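Side-chain contacts in glyoxalase family protein (Listeria monocytogenes, PDB 2P7Q), which catalyses the hydration of the antibiotic fosfomycin at a manganese site, which gives the bacterium resistance to the drug: residues S6-I11 with N68-Q73; N24-E29 with F117-G122; P95-V100 with S106-D111. The protein carries 1 engineered substitution. All blocks are in the same frame, centred on the assembly; numbering follows the deposited sequence.

Contacts 1 and 2 are buried, while contact 3 lies nearer the surface. Contact 1 joins strands 4-12 and 69-73 of two different sheets through branched aliphatic side chains. Contact 2 sets helix 15-26 on strand 116-120, mostly through aromatic rings. Contact 3 lays a loop against strand 106-110, and its touching side chains are more polar. All three reach the sheet of strands 69-73, 116-120 and 106-110. From it His69, Glu118 and Tyr108 converge on one manganese site. Contacts 2 and 3 border the same bound diol. Contacts 1 and 2 also touch the second subunit, and contact 3 does not.

Contact 1 of 3, residues S6-I11 with N68-Q73; sequences SHITLI and NHIAFQ. With MN (manganese (II) ion), chain I; MN (manganese (II) ion), chain G; GG6 ([(1S,2S)-1,2-dihydroxypropyl]phosphonic acid), chain J.
Ile70 meets Ile8 and Leu10 across a small apolar contact, with no hydrogen bond between the segments. Along 68-73, Asn68 comes first. Its OD1 accepts hydrogen bonds from Ile11 N and His115 NE2 of the second subunit. His69 takes no part in the touch and serves the metal instead. Its NE2 binds one manganese ion at 2.4 Å. Its ND1 is hydrogen-bonded to Tyr67 O, which probably fixes the rotation of the ring.

Ile70 carries the contact. With CG1 anti to the carbonyl carbon (chi1 -51°) and chi2 extended, CD1 becomes the leading atom toward Ile8. CD1 reaches Ile8 CG2 at 3.7 Å. The two isoleucines meet tip to tip. Ile70 CG2 adds a looser touch on Ile8 CD1 at 4.1 Å, and Ile70 CD1 only just reaches Leu10 CD2 at 4.5 Å. Ala71 packs on His7 of the second subunit. The Phe72 ring meets Phe26 instead.

Segment 6-11 divides its roles in the same way. Ile8 and Leu10 face Ile70, while His7 and Thr9 serve a second manganese site. His7 NE2 binds that ion at 2.3 Å, and His7 ND1 donates to Ser6 OG. Thr9 OG1 donates to the phosphonate oxygen O5 of the bound diol at 2.6 Å. His69 and Glu118 of the second subunit complete the protein ligands of this ion. Each site is thus shared between subunits, in keeping with the glyoxalase (vicinal oxygen chelate) fold of this dimer.

Strand 4-12 is hydrogen-bonded to strand 52-58 in its own sheet, and strand 69-73 to strand 116-120 in the other. Both strands also pair antiparallel with strands of the second subunit, so the sheets continue across the interface.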
loop_
_atom_site.group_PDB
_atom_site.type_symbol
_atom_site.label_atom_id
_atom_site.label_comp_id
_atom_site.label_asym_id
_atom_site.label_seq_id
_atom_site.Cartn_x
_atom_site.Cartn_y
_atom_site.Cartn_z
ATOM N N SER A 6 6.672 -1.720 7.107
ATOM C CA SER A 6 7.863 -0.903 7.249
ATOM C C SER A 6 7.558 0.490 6.733
ATOM O O SER A 6 7.624 1.470 7.469
ATOM C CB SER A 6 9.021 -1.475 6.445
ATOM O OG SER A 6 10.174 -0.668 6.611
ATOM N N HIS A 7 7.212 0.554 5.454
ATOM C CA HIS A 7 6.903 1.814 4.799
ATOM C C HIS A 7 6.348 1.557 3.405
ATOM O O HIS A 7 6.348 0.424 2.929
ATOM C CB HIS A 7 8.169 2.672 4.684
ATOM C CG HIS A 7 9.268 2.035 3.890
ATOM N ND1 HIS A 7 10.226 1.225 4.460
ATOM C CD2 HIS A 7 9.565 2.096 2.571
ATOM C CE1 HIS A 7 11.071 0.817 3.527
ATOM N NE2 HIS A 7 10.692 1.333 2.371
ATOM N N ILE A 8 5.878 2.617 2.761
ATOM C CA ILE A 8 5.323 2.537 1.417
ATOM C C ILE A 8 5.967 3.662 0.616
ATOM O O ILE A 8 5.894 4.828 0.999
ATOM C CB ILE A 8 3.792 2.718 1.444
ATOM C CG1 ILE A 8 3.167 1.623 2.314
ATOM C CG2 ILE A 8 3.237 2.684 0.040
ATOM C CD1 ILE A 8 1.657 1.658 2.400
ATOM N N THR A 9 6.611 3.313 -0.486
ATOM C CA THR A 9 7.284 4.304 -1.304
ATOM C C THR A 9 6.573 4.541 -2.619
ATOM O O THR A 9 6.427 3.628 -3.421
ATOM C CB THR A 9 8.734 3.867 -1.619
ATOM O OG1 THR A 9 9.490 3.798 -0.407
ATOM C CG2 THR A 9 9.402 4.837 -2.572
ATOM N N LEU A 10 6.132 5.773 -2.844
ATOM C CA LEU A 10 5.472 6.106 -4.096
ATOM C C LEU A 10 6.423 6.921 -4.957
ATOM O O LEU A 10 7.306 7.606 -4.451
ATOM C CB LEU A 10 4.198 6.896 -3.840
ATOM C CG LEU A 10 3.174 6.160 -2.981
ATOM C CD1 LEU A 10 1.921 7.018 -2.839
ATOM C CD2 LEU A 10 2.848 4.800 -3.619
ATOM N N ILE A 11 6.244 6.829 -6.264
ATOM C CA ILE A 11 7.081 7.550 -7.205
ATOM C C ILE A 11 6.212 8.606 -7.880
ATOM O O ILE A 11 5.120 8.302 -8.365
ATOM C CB ILE A 11 7.646 6.589 -8.257
ATOM C CG1 ILE A 11 8.328 5.409 -7.555
ATOM C CG2 ILE A 11 8.619 7.325 -9.170
ATOM C CD1 ILE A 11 9.430 5.803 -6.584
ATOM N N ASN A 68 -5.379 -1.318 -7.773
ATOM C CA ASN A 68 -4.472 -1.500 -6.651
ATOM C C ASN A 68 -4.587 -0.200 -5.869
ATOM O O ASN A 68 -4.508 0.884 -6.453
ATOM C CB ASN A 68 -3.025 -1.671 -7.129
ATOM C CG ASN A 68 -2.782 -3.010 -7.814
ATOM O OD1 ASN A 68 -2.569 -4.038 -7.155
ATOM N ND2 ASN A 68 -2.821 -3.004 -9.145
ATOM N N HIS A 69 -4.792 -0.296 -4.560
ATOM C CA HIS A 69 -4.906 0.908 -3.746
ATOM C C HIS A 69 -4.495 0.759 -2.288
ATOM O O HIS A 69 -4.350 -0.351 -1.763
ATOM C CB HIS A 69 -6.331 1.483 -3.803
ATOM C CG HIS A 69 -7.398 0.553 -3.308
ATOM N ND1 HIS A 69 -8.017 -0.372 -4.121
ATOM C CD2 HIS A 69 -7.989 0.437 -2.096
ATOM C CE1 HIS A 69 -8.943 -1.013 -3.433
ATOM N NE2 HIS A 69 -8.947 -0.541 -2.202
ATOM N N ILE A 70 -4.287 1.906 -1.651
ATOM C CA ILE A 70 -3.919 1.968 -0.251
ATOM C C ILE A 70 -5.149 2.586 0.382
ATOM O O ILE A 70 -5.770 3.467 -0.206
ATOM C CB ILE A 70 -2.700 2.864 -0.044
ATOM C CG1 ILE A 70 -1.594 2.435 -1.007
ATOM C CG2 ILE A 70 -2.197 2.743 1.385
ATOM C CD1 ILE A 70 -0.293 3.197 -0.833
ATOM N N ALA A 71 -5.520 2.121 1.565
ATOM C CA ALA A 71 -6.715 2.635 2.215
ATOM C C ALA A 71 -6.469 3.054 3.640
ATOM O O ALA A 71 -5.900 2.294 4.424
ATOM C CB ALA A 71 -7.806 1.591 2.177
ATOM N N PHE A 72 -6.903 4.265 3.972
ATOM C CA PHE A 72 -6.747 4.788 5.317
ATOM C C PHE A 72 -8.083 4.731 6.016
ATOM O O PHE A 72 -9.140 4.759 5.373
ATOM C CB PHE A 72 -6.230 6.228 5.288
ATOM C CG PHE A 72 -4.843 6.341 4.756
ATOM C CD1 PHE A 72 -4.611 6.402 3.385
ATOM C CD2 PHE A 72 -3.754 6.312 5.617
ATOM C CE1 PHE A 72 -3.300 6.424 2.874
ATOM C CE2 PHE A 72 -2.441 6.333 5.120
ATOM C CZ PHE A 72 -2.219 6.388 3.745
ATOM N N GLN A 73 -8.018 4.661 7.341
ATOM C CA GLN A 73 -9.195 4.567 8.189
ATOM C C GLN A 73 -9.750 5.921 8.606
ATOM O O GLN A 73 -9.010 6.803 9.033
ATOM C CB GLN A 73 -8.835 3.762 9.444
ATOM C CG GLN A 73 -9.974 3.518 10.401
ATOM C CD GLN A 73 -10.961 2.524 9.861
ATOM O OE1 GLN A 73 -10.619 1.361 9.621
ATOM N NE2 GLN A 73 -12.198 2.967 9.655
HETATM MN MN MN I . 11.789 1.068 0.355
HETATM MN MN MN G . -10.489 -0.936 -0.463
HETATM O O1 GG6 J . 13.493 0.949 1.156
HETATM C C2 GG6 J . 14.553 1.856 1.511
HETATM C C3 GG6 J . 15.907 1.077 1.554
HETATM C C1 GG6 J . 14.670 3.036 0.484
HETATM O O2 GG6 J . 15.002 2.623 -0.855
HETATM P P GG6 J . 13.186 4.025 0.385
HETATM O O3 GG6 J . 12.771 4.470 1.845
HETATM O O4 GG6 J . 13.497 5.192 -0.401
HETATM O O5 GG6 J . 12.002 3.245 -0.290
#

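Contact 2 of 3, residues N24-E29 with F117-G122; sequences NIFNAE and FELHAG. With MN (manganese (II) ion), chain G; GG6 ([(1S,2S)-1,2-dihydroxypropyl]phosphonic acid), chain H.
Phe26, near the C-terminal end of helix 15-26, packs on Phe117 and Leu119 of strand 116-120. Its CG lies anti to the carbonyl carbon (chi1 -50°), which sends the ring from the helix toward the strand. The far end of the ring does the touching. CZ reaches Phe117 CD2 at 3.7 Å, and CE2 reaches Leu119 CD2 at 4.1 Å. The two phenylalanine rings are inclined by 51°, with centroids 5.4 Å apart. Ile25 CG2 lies over one face of the Phe26 ring, toward its rim.

Between the two apolar residues of the strand, Glu118 points the other way. Its CG is anti to the backbone N (chi1 161°) and the chain stays extended. OE1 thereby reaches the manganese ion at 2.4 Å. O1 and O5 of the bound diol bind the same ion, and Glu118 OE2 lies 2.8 Å from O1. OE2 is hydrogen-bonded to Ser106 OG, which helps hold the carboxylate in place. His69, together with His7 of the second subunit, also binds this ion. The helix thus packs on one face of the beta sheet, while the other face carries the metal ligand.

Phe26 also touches Ile49 of strand 44-49. Phe117 and Leu119 both pack on Phe72 of strand 69-73. Leu119 packs on Tyr82 of helix 79-87. Strand 116-120 itself runs between strands 69-73 and 106-110.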
loop_
_atom_site.group_PDB
_atom_site.type_symbol
_atom_site.label_atom_id
_atom_site.label_comp_id
_atom_site.label_asym_id
_atom_site.label_seq_id
_atom_site.Cartn_x
_atom_site.Cartn_y
_atom_site.Cartn_z
ATOM N N ASN A 24 -2.130 18.554 2.761
ATOM C CA ASN A 24 -3.475 19.118 2.803
ATOM C C ASN A 24 -4.519 18.076 3.178
ATOM O O ASN A 24 -5.255 18.237 4.147
ATOM C CB ASN A 24 -3.865 19.742 1.452
ATOM C CG ASN A 24 -3.260 21.115 1.234
ATOM O OD1 ASN A 24 -2.726 21.730 2.155
ATOM N ND2 ASN A 24 -3.354 21.609 0.008
ATOM N N ILE A 25 -4.575 17.003 2.400
ATOM C CA ILE A 25 -5.548 15.944 2.624
ATOM C C ILE A 25 -5.305 15.061 3.849
ATOM O O ILE A 25 -6.169 14.935 4.716
ATOM C CB ILE A 25 -5.643 15.053 1.375
ATOM C CG1 ILE A 25 -6.004 15.924 0.169
ATOM C CG2 ILE A 25 -6.687 13.967 1.578
ATOM C CD1 ILE A 25 -6.110 15.182 -1.130
ATOM N N PHE A 26 -4.122 14.464 3.929
ATOM C CA PHE A 26 -3.804 13.566 5.030
ATOM C C PHE A 26 -3.115 14.171 6.245
ATOM O O PHE A 26 -2.676 13.431 7.118
ATOM C CB PHE A 26 -2.939 12.414 4.520
ATOM C CG PHE A 26 -3.489 11.729 3.303
ATOM C CD1 PHE A 26 -3.164 12.179 2.029
ATOM C CD2 PHE A 26 -4.316 10.624 3.425
ATOM C CE1 PHE A 26 -3.653 11.532 0.891
ATOM C CE2 PHE A 26 -4.806 9.975 2.289
ATOM C CZ PHE A 26 -4.471 10.431 1.023
ATOM N N ASN A 27 -3.011 15.493 6.323
ATOM C CA ASN A 27 -2.340 16.107 7.467
ATOM C C ASN A 27 -0.972 15.435 7.612
ATOM O O ASN A 27 -0.488 15.236 8.723
ATOM C CB ASN A 27 -3.150 15.886 8.758
ATOM C CG ASN A 27 -4.464 16.676 8.791
ATOM O OD1 ASN A 27 -5.299 16.570 7.897
ATOM N ND2 ASN A 27 -4.646 17.465 9.844
ATOM N N ALA A 28 -0.360 15.075 6.485
ATOM C CA ALA A 28 0.938 14.394 6.501
ATOM C C ALA A 28 2.044 15.209 7.165
ATOM O O ALA A 28 2.249 16.380 6.845
ATOM C CB ALA A 28 1.347 14.011 5.088
ATOM N N GLU A 29 2.758 14.571 8.089
ATOM C CA GLU A 29 3.836 15.213 8.825
ATOM C C GLU A 29 5.176 14.930 8.179
ATOM O O GLU A 29 5.744 13.852 8.381
ATOM C CB GLU A 29 3.871 14.704 10.266
ATOM C CG GLU A 29 4.967 15.327 11.128
ATOM C CD GLU A 29 5.156 14.617 12.465
ATOM O OE1 GLU A 29 4.191 13.988 12.964
ATOM O OE2 GLU A 29 6.274 14.702 13.025
ATOM N N PHE A 117 -6.130 6.140 -4.046
ATOM C CA PHE A 117 -6.198 6.246 -2.599
ATOM C C PHE A 117 -7.626 6.038 -2.169
ATOM O O PHE A 117 -8.557 6.139 -2.976
ATOM C CB PHE A 117 -5.745 7.636 -2.113
ATOM C CG PHE A 117 -4.261 7.827 -2.106
ATOM C CD1 PHE A 117 -3.602 8.282 -3.235
ATOM C CD2 PHE A 117 -3.516 7.496 -0.983
ATOM C CE1 PHE A 117 -2.218 8.402 -3.256
ATOM C CE2 PHE A 117 -2.127 7.612 -0.991
ATOM C CZ PHE A 117 -1.479 8.066 -2.135
ATOM N N GLU A 118 -7.799 5.759 -0.886
ATOM C CA GLU A 118 -9.125 5.555 -0.335
ATOM C C GLU A 118 -9.188 5.892 1.134
ATOM O O GLU A 118 -8.267 5.611 1.886
ATOM C CB GLU A 118 -9.580 4.104 -0.521
ATOM C CG GLU A 118 -10.720 3.703 0.414
ATOM C CD GLU A 118 -11.097 2.237 0.287
ATOM O OE1 GLU A 118 -10.185 1.425 0.002
ATOM O OE2 GLU A 118 -12.292 1.902 0.482
ATOM N N LEU A 119 -10.292 6.505 1.523
ATOM C CA LEU A 119 -10.536 6.829 2.913
ATOM C C LEU A 119 -11.737 5.946 3.240
ATOM O O LEU A 119 -12.858 6.215 2.809
ATOM C CB LEU A 119 -10.878 8.314 3.065
ATOM C CG LEU A 119 -9.733 9.276 2.762
ATOM C CD1 LEU A 119 -10.223 10.706 2.937
ATOM C CD2 LEU A 119 -8.579 8.994 3.697
ATOM N N HIS A 120 -11.485 4.875 3.980
ATOM C CA HIS A 120 -12.519 3.909 4.336
ATOM C C HIS A 120 -13.119 4.120 5.716
ATOM O O HIS A 120 -12.411 4.340 6.697
ATOM C CB HIS A 120 -11.928 2.488 4.238
ATOM C CG HIS A 120 -12.917 1.381 4.459
ATOM N ND1 HIS A 120 -14.040 1.210 3.675
ATOM C CD2 HIS A 120 -12.918 0.352 5.342
ATOM C CE1 HIS A 120 -14.686 0.125 4.063
ATOM N NE2 HIS A 120 -14.026 -0.414 5.072
ATOM N N ALA A 121 -14.442 4.075 5.769
ATOM C CA ALA A 121 -15.174 4.195 7.021
ATOM C C ALA A 121 -15.632 2.752 7.224
ATOM O O ALA A 121 -15.556 1.947 6.295
ATOM C CB ALA A 121 -16.366 5.129 6.858
ATOM N N GLY A 122 -16.106 2.395 8.406
ATOM C CA GLY A 122 -16.499 1.011 8.575
ATOM C C GLY A 122 -15.235 0.189 8.758
ATOM O O GLY A 122 -14.162 0.579 8.297
HETATM MN MN MN G . -10.489 -0.936 -0.463
HETATM O O1 GG6 H . -12.586 -0.846 -0.155
HETATM C C2 GG6 H . -13.322 -2.011 0.322
HETATM C C3 GG6 H . -14.785 -1.571 0.696
HETATM C C1 GG6 H . -13.378 -3.143 -0.774
HETATM O O2 GG6 H . -14.043 -2.684 -1.942
HETATM P P GG6 H . -11.764 -3.706 -1.255
HETATM O O3 GG6 H . -10.999 -4.257 -0.016
HETATM O O4 GG6 H . -11.934 -4.741 -2.234
HETATM O O5 GG6 H . -10.921 -2.526 -1.894
#

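Contact 3 of 3, residues P95-V100 with S106-D111; sequences PERPRV and SIYFYD. With GG6 ([(1S,2S)-1,2-dihydroxypropyl]phosphonic acid), chain H.
Glu96 and Arg97 are the loop residues that touch strand 106-110, by way of Ser106 and Tyr108. Glu96 comes first along 95-100. Its side chain bends at chi2 (-84°), which brings the carboxylate round to the strand. OE1 stays 4.1 Å from Ser106 O, so this is a loose approach and not a bond. The same carboxylate has a long, weak ion pair with Arg105.

Arg97 reaches further. Its chain is extended from CG to NE and passes beside the Tyr108 ring. The touch is made by the aliphatic part, with CD 4.0 Å from Tyr108 CE1. The approach to the ring is oblique. The guanidinium plane is turned 67° from the ring plane. The bound diol O2 lies near the edge of the guanidinium, but NE is still 4.1 Å from it. The loop before strand 106-110 thus borders the pocket.

On the strand, Tyr108 OH donates a hydrogen bond of 2.7 Å to O1 of the diol. O1 sits close to the plane of the tyrosine ring. That oxygen is also a ligand of the manganese ion, and Tyr108 thus lies beside both metal and product. Its ring packs edge-to-face with His69. Ser106 OG, close to the diol methyl C3, is hydrogen-bonded to His120 ND1 as well as to Glu118.

The loop follows helix 79-87 and leads into strand 106-110, an outer strand of its sheet within this chain. Strand 116-120 is its neighbour there. Ile107 and Phe109 turn to the other side of the strand, where they pack on helix 79-87.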
loop_
_atom_site.group_PDB
_atom_site.type_symbol
_atom_site.label_atom_id
_atom_site.label_comp_id
_atom_site.label_asym_id
_atom_site.label_seq_id
_atom_site.Cartn_x
_atom_site.Cartn_y
_atom_site.Cartn_z
ATOM N N PRO A 95 -16.669 7.457 -8.528
ATOM C CA PRO A 95 -18.052 7.467 -8.029
ATOM C C PRO A 95 -18.236 6.417 -6.921
ATOM O O PRO A 95 -17.363 5.571 -6.704
ATOM C CB PRO A 95 -18.871 7.120 -9.270
ATOM C CG PRO A 95 -17.987 7.541 -10.408
ATOM C CD PRO A 95 -16.639 7.078 -9.949
ATOM N N GLU A 96 -19.368 6.468 -6.228
ATOM C CA GLU A 96 -19.639 5.502 -5.171
ATOM C C GLU A 96 -19.592 4.081 -5.728
ATOM O O GLU A 96 -20.234 3.764 -6.730
ATOM C CB GLU A 96 -21.006 5.777 -4.537
ATOM C CG GLU A 96 -20.994 6.863 -3.454
ATOM C CD GLU A 96 -20.581 6.337 -2.074
ATOM O OE1 GLU A 96 -20.505 7.151 -1.122
ATOM O OE2 GLU A 96 -20.339 5.111 -1.939
ATOM N N ARG A 97 -18.818 3.232 -5.069
ATOM C CA ARG A 97 -18.660 1.845 -5.476
ATOM C C ARG A 97 -19.782 1.003 -4.845
ATOM O O ARG A 97 -20.200 1.267 -3.716
ATOM C CB ARG A 97 -17.290 1.370 -5.008
ATOM C CG ARG A 97 -16.780 0.127 -5.662
ATOM C CD ARG A 97 -15.391 -0.189 -5.153
ATOM N NE ARG A 97 -14.853 -1.383 -5.793
ATOM C CZ ARG A 97 -14.529 -1.454 -7.079
ATOM N NH1 ARG A 97 -14.684 -0.392 -7.861
ATOM N NH2 ARG A 97 -14.061 -2.588 -7.586
ATOM N N PRO A 98 -20.292 -0.016 -5.567
ATOM C CA PRO A 98 -21.369 -0.874 -5.043
ATOM C C PRO A 98 -20.998 -1.572 -3.733
ATOM O O PRO A 98 -19.975 -2.250 -3.654
ATOM C CB PRO A 98 -21.602 -1.867 -6.177
ATOM C CG PRO A 98 -21.244 -1.073 -7.394
ATOM C CD PRO A 98 -19.977 -0.377 -6.960
ATOM N N ARG A 99 -21.846 -1.401 -2.717
ATOM C CA ARG A 99 -21.633 -1.986 -1.388
ATOM C C ARG A 99 -22.427 -3.265 -1.126
ATOM O O ARG A 99 -23.015 -3.843 -2.041
ATOM C CB ARG A 99 -21.984 -0.958 -0.307
ATOM C CG ARG A 99 -20.914 0.093 -0.049
ATOM C CD ARG A 99 -21.438 1.201 0.859
ATOM N NE ARG A 99 -22.346 2.095 0.146
ATOM C CZ ARG A 99 -23.053 3.059 0.724
ATOM N NH1 ARG A 99 -22.963 3.253 2.031
ATOM N NH2 ARG A 99 -23.848 3.832 -0.007
ATOM N N VAL A 100 -22.433 -3.698 0.134
ATOM C CA VAL A 100 -23.158 -4.903 0.541
ATOM C C VAL A 100 -23.797 -4.779 1.932
ATOM O O VAL A 100 -23.584 -5.638 2.795
ATOM C CB VAL A 100 -22.237 -6.157 0.536
ATOM C CG1 VAL A 100 -21.773 -6.467 -0.878
ATOM C CG2 VAL A 100 -21.043 -5.932 1.448
ATOM N N SER A 106 -17.009 4.582 1.486
ATOM C CA SER A 106 -15.623 4.822 1.086
ATOM C C SER A 106 -15.515 6.007 0.125
ATOM O O SER A 106 -16.483 6.361 -0.555
ATOM C CB SER A 106 -15.029 3.597 0.386
ATOM O OG SER A 106 -14.917 2.481 1.244
ATOM N N ILE A 107 -14.331 6.612 0.081
ATOM C CA ILE A 107 -14.044 7.720 -0.833
ATOM C C ILE A 107 -12.797 7.308 -1.608
ATOM O O ILE A 107 -11.754 7.031 -1.014
ATOM C CB ILE A 107 -13.694 9.048 -0.103
ATOM C CG1 ILE A 107 -14.859 9.534 0.751
ATOM C CG2 ILE A 107 -13.352 10.121 -1.121
ATOM C CD1 ILE A 107 -14.476 10.709 1.649
ATOM N N TYR A 108 -12.899 7.248 -2.927
ATOM C CA TYR A 108 -11.743 6.882 -3.742
ATOM C C TYR A 108 -11.311 8.105 -4.536
ATOM O O TYR A 108 -12.146 8.927 -4.916
ATOM C CB TYR A 108 -12.090 5.723 -4.685
ATOM C CG TYR A 108 -12.012 4.346 -4.039
ATOM C CD1 TYR A 108 -13.163 3.662 -3.628
ATOM C CD2 TYR A 108 -10.781 3.715 -3.864
ATOM C CE1 TYR A 108 -13.080 2.378 -3.069
ATOM C CE2 TYR A 108 -10.693 2.441 -3.304
ATOM C CZ TYR A 108 -11.840 1.777 -2.913
ATOM O OH TYR A 108 -11.717 0.503 -2.383
ATOM N N PHE A 109 -10.011 8.225 -4.791
ATOM C CA PHE A 109 -9.500 9.374 -5.521
ATOM C C PHE A 109 -8.028 9.197 -5.866
ATOM O O PHE A 109 -7.342 8.377 -5.262
ATOM C CB PHE A 109 -9.699 10.624 -4.664
ATOM C CG PHE A 109 -8.994 10.570 -3.334
ATOM C CD1 PHE A 109 -7.684 11.016 -3.208
ATOM C CD2 PHE A 109 -9.638 10.064 -2.210
ATOM C CE1 PHE A 109 -7.023 10.959 -1.982
ATOM C CE2 PHE A 109 -8.989 10.001 -0.979
ATOM C CZ PHE A 109 -7.678 10.449 -0.866
ATOM N N TYR A 110 -7.526 9.964 -6.831
ATOM C CA TYR A 110 -6.121 9.824 -7.195
ATOM C C TYR A 110 -5.263 10.989 -6.729
ATOM O O TYR A 110 -5.767 11.991 -6.244
ATOM C CB TYR A 110 -5.946 9.720 -8.705
ATOM C CG TYR A 110 -6.710 8.613 -9.371
ATOM C CD1 TYR A 110 -8.040 8.791 -9.738
ATOM C CD2 TYR A 110 -6.100 7.386 -9.645
ATOM C CE1 TYR A 110 -8.739 7.783 -10.360
ATOM C CE2 TYR A 110 -6.795 6.371 -10.268
ATOM C CZ TYR A 110 -8.109 6.577 -10.622
ATOM O OH TYR A 110 -8.811 5.592 -11.249
ATOM N N ASP A 111 -3.951 10.829 -6.860
ATOM C CA ASP A 111 -3.041 11.899 -6.534
ATOM C C ASP A 111 -2.764 12.409 -7.941
ATOM O O ASP A 111 -3.649 12.322 -8.796
ATOM C CB ASP A 111 -1.767 11.377 -5.866
ATOM C CG ASP A 111 -0.984 10.441 -6.747
ATOM O OD1 ASP A 111 0.183 10.154 -6.409
ATOM O OD2 ASP A 111 -1.535 9.986 -7.763
HETATM O O1 GG6 H . -12.586 -0.846 -0.155
HETATM C C2 GG6 H . -13.322 -2.011 0.322
HETATM C C3 GG6 H . -14.785 -1.571 0.696
HETATM C C1 GG6 H . -13.378 -3.143 -0.774
HETATM O O2 GG6 H . -14.043 -2.684 -1.942
HETATM P P GG6 H . -11.764 -3.706 -1.255
HETATM O O3 GG6 H . -10.999 -4.257 -0.016
HETATM O O4 GG6 H . -11.934 -4.741 -2.234
HETATM O O5 GG6 H . -10.921 -2.526 -1.894
#